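Local structure of N-acylethanolamine-hydrolyzing acid amidase subunit beta (Caenorhabditis elegans, 6DY3) at residues C1-I13 and L150-N163. The protein probably hydrolyses fatty acid amides such as N-palmitoylethanolamine to ethanolamine and free fatty acid, as the beta subunit of an autocatalytically cleaved heterodimer. Residues are numbered along the deposited sequence; the frame is centred on the assembly and turned at random.
Sequences CTSIVAQNSAGQI and LNVDANQWFLVETN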
# COMPACT_ATOMS: atom_id res chain seq x y z
N CYS B 1 5.70 -8.41 -0.33
CA CYS B 1 5.59 -7.15 -1.05
C CYS B 1 6.87 -6.84 -1.80
O CYS B 1 7.96 -6.93 -1.24
CB CYS B 1 5.28 -6.02 -0.08
SG CYS B 1 3.69 -6.19 0.71
N THR B 2 6.73 -6.45 -3.06
CA THR B 2 7.85 -6.03 -3.89
C THR B 2 7.44 -4.75 -4.61
O THR B 2 6.47 -4.75 -5.38
CB THR B 2 8.24 -7.12 -4.90
OG1 THR B 2 8.49 -8.35 -4.21
CG2 THR B 2 9.48 -6.72 -5.69
N SER B 3 8.16 -3.67 -4.35
CA SER B 3 7.92 -2.40 -5.02
C SER B 3 9.14 -2.07 -5.87
O SER B 3 10.27 -2.12 -5.38
CB SER B 3 7.66 -1.28 -4.01
OG SER B 3 6.41 -1.45 -3.38
N ILE B 4 8.89 -1.71 -7.12
CA ILE B 4 9.94 -1.41 -8.08
C ILE B 4 9.64 -0.06 -8.72
O ILE B 4 8.48 0.24 -9.02
CB ILE B 4 10.07 -2.50 -9.16
CG1 ILE B 4 10.23 -3.88 -8.52
CG2 ILE B 4 11.25 -2.19 -10.09
CD1 ILE B 4 10.20 -5.03 -9.52
N VAL B 5 10.68 0.75 -8.90
CA VAL B 5 10.61 1.99 -9.66
C VAL B 5 11.78 2.00 -10.63
O VAL B 5 12.92 1.74 -10.24
CB VAL B 5 10.64 3.22 -8.74
CG1 VAL B 5 11.00 4.49 -9.54
CG2 VAL B 5 9.30 3.38 -8.07
N ALA B 6 11.50 2.32 -11.90
CA ALA B 6 12.52 2.33 -12.94
C ALA B 6 12.28 3.49 -13.90
O ALA B 6 11.13 3.80 -14.24
CB ALA B 6 12.53 1.00 -13.72
N GLN B 7 13.36 4.12 -14.35
CA GLN B 7 13.30 5.16 -15.36
C GLN B 7 14.07 4.70 -16.59
O GLN B 7 15.27 4.40 -16.51
CB GLN B 7 13.87 6.48 -14.83
CG GLN B 7 13.69 7.63 -15.80
CD GLN B 7 14.19 8.95 -15.26
OE1 GLN B 7 14.83 9.02 -14.21
NE2 GLN B 7 13.87 10.02 -15.96
N ASN B 8 13.38 4.63 -17.73
CA ASN B 8 14.01 4.12 -18.94
C ASN B 8 14.84 5.22 -19.60
O ASN B 8 14.95 6.35 -19.09
CB ASN B 8 12.95 3.57 -19.90
CG ASN B 8 11.96 4.62 -20.35
OD1 ASN B 8 12.20 5.82 -20.23
ND2 ASN B 8 10.84 4.17 -20.90
N SER B 9 15.44 4.89 -20.74
CA SER B 9 16.29 5.85 -21.44
C SER B 9 15.50 7.06 -21.90
O SER B 9 16.00 8.19 -21.87
CB SER B 9 16.97 5.16 -22.63
OG SER B 9 17.74 4.05 -22.22
N ALA B 10 14.25 6.85 -22.31
CA ALA B 10 13.40 7.95 -22.76
C ALA B 10 12.96 8.87 -21.62
O ALA B 10 12.35 9.91 -21.90
CB ALA B 10 12.16 7.40 -23.46
N GLY B 11 13.24 8.52 -20.37
CA GLY B 11 12.85 9.34 -19.25
C GLY B 11 11.53 8.96 -18.60
O GLY B 11 11.13 9.61 -17.62
N GLN B 12 10.84 7.95 -19.11
CA GLN B 12 9.59 7.51 -18.52
C GLN B 12 9.86 6.74 -17.23
O GLN B 12 10.79 5.93 -17.16
CB GLN B 12 8.82 6.64 -19.51
CG GLN B 12 7.39 6.34 -19.08
CD GLN B 12 6.65 5.49 -20.09
OE1 GLN B 12 7.07 4.38 -20.41
NE2 GLN B 12 5.52 6.00 -20.58
N ILE B 13 9.04 7.00 -16.22
CA ILE B 13 9.20 6.41 -14.89
C ILE B 13 8.04 5.44 -14.67
O ILE B 13 6.87 5.82 -14.75
CB ILE B 13 9.25 7.48 -13.80
CG1 ILE B 13 10.43 8.42 -14.07
CG2 ILE B 13 9.37 6.84 -12.42
CD1 ILE B 13 10.63 9.50 -13.05
N LEU B 150 16.85 7.80 -7.51
CA LEU B 150 17.39 7.33 -8.78
C LEU B 150 18.60 8.17 -9.18
O LEU B 150 18.68 9.37 -8.90
CB LEU B 150 16.33 7.39 -9.87
CG LEU B 150 15.22 6.34 -9.88
CD1 LEU B 150 14.16 6.70 -10.90
CD2 LEU B 150 15.80 4.97 -10.18
N ASN B 151 19.56 7.52 -9.85
CA ASN B 151 20.76 8.18 -10.36
C ASN B 151 21.04 7.60 -11.75
O ASN B 151 21.94 6.77 -11.94
CB ASN B 151 21.94 7.99 -9.41
CG ASN B 151 23.05 8.99 -9.66
OD1 ASN B 151 23.14 9.59 -10.73
ND2 ASN B 151 23.92 9.16 -8.67
N VAL B 152 20.25 8.04 -12.74
CA VAL B 152 20.34 7.45 -14.07
C VAL B 152 21.71 7.70 -14.69
O VAL B 152 22.23 6.86 -15.44
CB VAL B 152 19.22 7.98 -14.98
CG1 VAL B 152 17.86 7.49 -14.50
CG2 VAL B 152 19.25 9.51 -15.06
N ASP B 153 22.33 8.84 -14.38
CA ASP B 153 23.65 9.12 -14.94
C ASP B 153 24.73 8.23 -14.34
O ASP B 153 25.77 8.03 -14.97
CB ASP B 153 24.00 10.60 -14.74
CG ASP B 153 23.11 11.52 -15.56
OD1 ASP B 153 22.50 11.06 -16.56
OD2 ASP B 153 23.02 12.72 -15.22
N ALA B 154 24.51 7.71 -13.13
CA ALA B 154 25.39 6.71 -12.54
C ALA B 154 24.97 5.29 -12.87
O ALA B 154 25.42 4.34 -12.22
CB ALA B 154 25.44 6.90 -11.02
N ASN B 155 24.11 5.12 -13.88
CA ASN B 155 23.60 3.81 -14.29
C ASN B 155 22.77 3.16 -13.18
O ASN B 155 22.71 1.93 -13.07
CB ASN B 155 24.74 2.88 -14.71
CG ASN B 155 24.27 1.73 -15.58
OD1 ASN B 155 23.40 1.91 -16.44
ND2 ASN B 155 24.83 0.55 -15.37
N GLN B 156 22.11 3.98 -12.37
CA GLN B 156 21.20 3.51 -11.32
C GLN B 156 19.78 3.91 -11.74
O GLN B 156 19.21 4.87 -11.23
CB GLN B 156 21.58 4.09 -9.97
CG GLN B 156 23.00 3.74 -9.53
CD GLN B 156 23.38 4.36 -8.19
OE1 GLN B 156 22.76 5.33 -7.74
NE2 GLN B 156 24.40 3.81 -7.55
N TRP B 157 19.22 3.14 -12.68
CA TRP B 157 17.96 3.49 -13.31
C TRP B 157 16.76 2.78 -12.69
O TRP B 157 15.63 3.02 -13.13
CB TRP B 157 18.01 3.19 -14.81
CG TRP B 157 18.35 1.77 -15.16
CD1 TRP B 157 19.60 1.21 -15.21
CD2 TRP B 157 17.44 0.72 -15.53
NE1 TRP B 157 19.52 -0.11 -15.58
CE2 TRP B 157 18.20 -0.43 -15.78
CE3 TRP B 157 16.05 0.66 -15.66
CZ2 TRP B 157 17.63 -1.65 -16.16
CZ3 TRP B 157 15.47 -0.55 -16.04
CH2 TRP B 157 16.26 -1.69 -16.29
N PHE B 158 16.97 1.90 -11.70
CA PHE B 158 15.85 1.23 -11.04
C PHE B 158 16.11 1.12 -9.54
O PHE B 158 17.25 1.19 -9.07
CB PHE B 158 15.59 -0.17 -11.63
CG PHE B 158 16.74 -1.12 -11.51
CD1 PHE B 158 16.95 -1.83 -10.34
CD2 PHE B 158 17.60 -1.32 -12.57
CE1 PHE B 158 18.01 -2.71 -10.23
CE2 PHE B 158 18.66 -2.20 -12.46
CZ PHE B 158 18.87 -2.90 -11.29
N LEU B 159 15.02 0.97 -8.79
CA LEU B 159 15.05 0.75 -7.35
C LEU B 159 14.11 -0.40 -7.02
O LEU B 159 12.99 -0.46 -7.54
CB LEU B 159 14.63 2.00 -6.58
CG LEU B 159 15.57 3.20 -6.65
CD1 LEU B 159 14.86 4.46 -6.19
CD2 LEU B 159 16.80 2.95 -5.80
N VAL B 160 14.57 -1.31 -6.16
CA VAL B 160 13.79 -2.47 -5.75
C VAL B 160 13.85 -2.59 -4.23
O VAL B 160 14.93 -2.52 -3.64
CB VAL B 160 14.30 -3.77 -6.40
CG1 VAL B 160 13.45 -4.96 -5.96
CG2 VAL B 160 14.30 -3.64 -7.91
N GLU B 161 12.70 -2.82 -3.61
CA GLU B 161 12.65 -2.97 -2.17
C GLU B 161 11.55 -3.96 -1.80
O GLU B 161 10.52 -4.05 -2.48
CB GLU B 161 12.42 -1.61 -1.48
CG GLU B 161 12.80 -1.57 -0.01
CD GLU B 161 14.23 -2.07 0.23
OE1 GLU B 161 15.18 -1.33 -0.11
OE2 GLU B 161 14.39 -3.20 0.74
N THR B 162 11.77 -4.72 -0.72
CA THR B 162 10.77 -5.65 -0.22
C THR B 162 10.47 -5.29 1.23
O THR B 162 10.13 -4.15 1.51
CB THR B 162 11.20 -7.09 -0.44
OG1 THR B 162 12.43 -7.33 0.27
CG2 THR B 162 11.41 -7.38 -1.90
N ASN B 163 10.59 -6.25 2.16
CA ASN B 163 10.13 -6.10 3.53
C ASN B 163 11.23 -6.10 4.58
O ASN B 163 10.94 -5.85 5.75
CB ASN B 163 9.15 -7.23 3.86
CG ASN B 163 7.89 -7.17 3.03
OD1 ASN B 163 7.52 -8.16 2.39
ND2 ASN B 163 7.23 -6.01 3.03
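Leu150 leans its CD1 onto CB of Gln7, 3.9 Å away, and onto CG1 of Val5, both side chains of strand 2-7. This strand, which begins the Ntn-hydrolase fold of this subunit, pairs antiparallel with strand 158-161. Val152 follows, crossing the Gln7 side chain at about a right angle; its CG1 sits 3.4 Å from Gln7 OE1, an oxygen that accepts a hydrogen bond from the backbone N of Asn132. After the turn through Ala154 the chain comes back at Trp157, where the backbone pairing starts: Gln7 N donates to Trp157 O at 2.8 Å. The indole, with CG set between its own backbone N and carbonyl carbon (chi1 57°), brings CE3 within 4.0 Å of Ala6 CB, while CD2 of Phe158 lies over the centre of one indole face. Phe158 and Ala6 form a non-hydrogen-bonded pair, their CB atoms 3.9 Å apart. Leu159 pairs with Val5 through two backbone bonds. Val160 lies alongside Ile4, CG2 to CG2, on the face packed against Leu182 of helix 173-185. Glu161 pairs with Ser3 in the same two-bond manner, but its carboxylate leads away to a salt bridge with Lys169. Thr162 places CB 3.3 Å from the carbonyl O of Cys1, and its hydroxyl is hydrogen-bonded to Asp172. Next comes Asn163, probably important for activity, beside Cys1, the probable nucleophile. With CG beside the backbone N (chi1 -65°), the Asn163 amide reaches the terminus: OD1 accepts from Cys1 N at 3.3 Å, the donor tilted 19° from the carbonyl plane, and ND2 donates to Ala70 O. Cys1 N also bonds to Asp20 OD1. With an alanine here, the Cys1 amino group is likely to lose one acceptor and Ala70 O its amide donor. Asn163 ND2 also lies 3.7 Å from Cys1 CB.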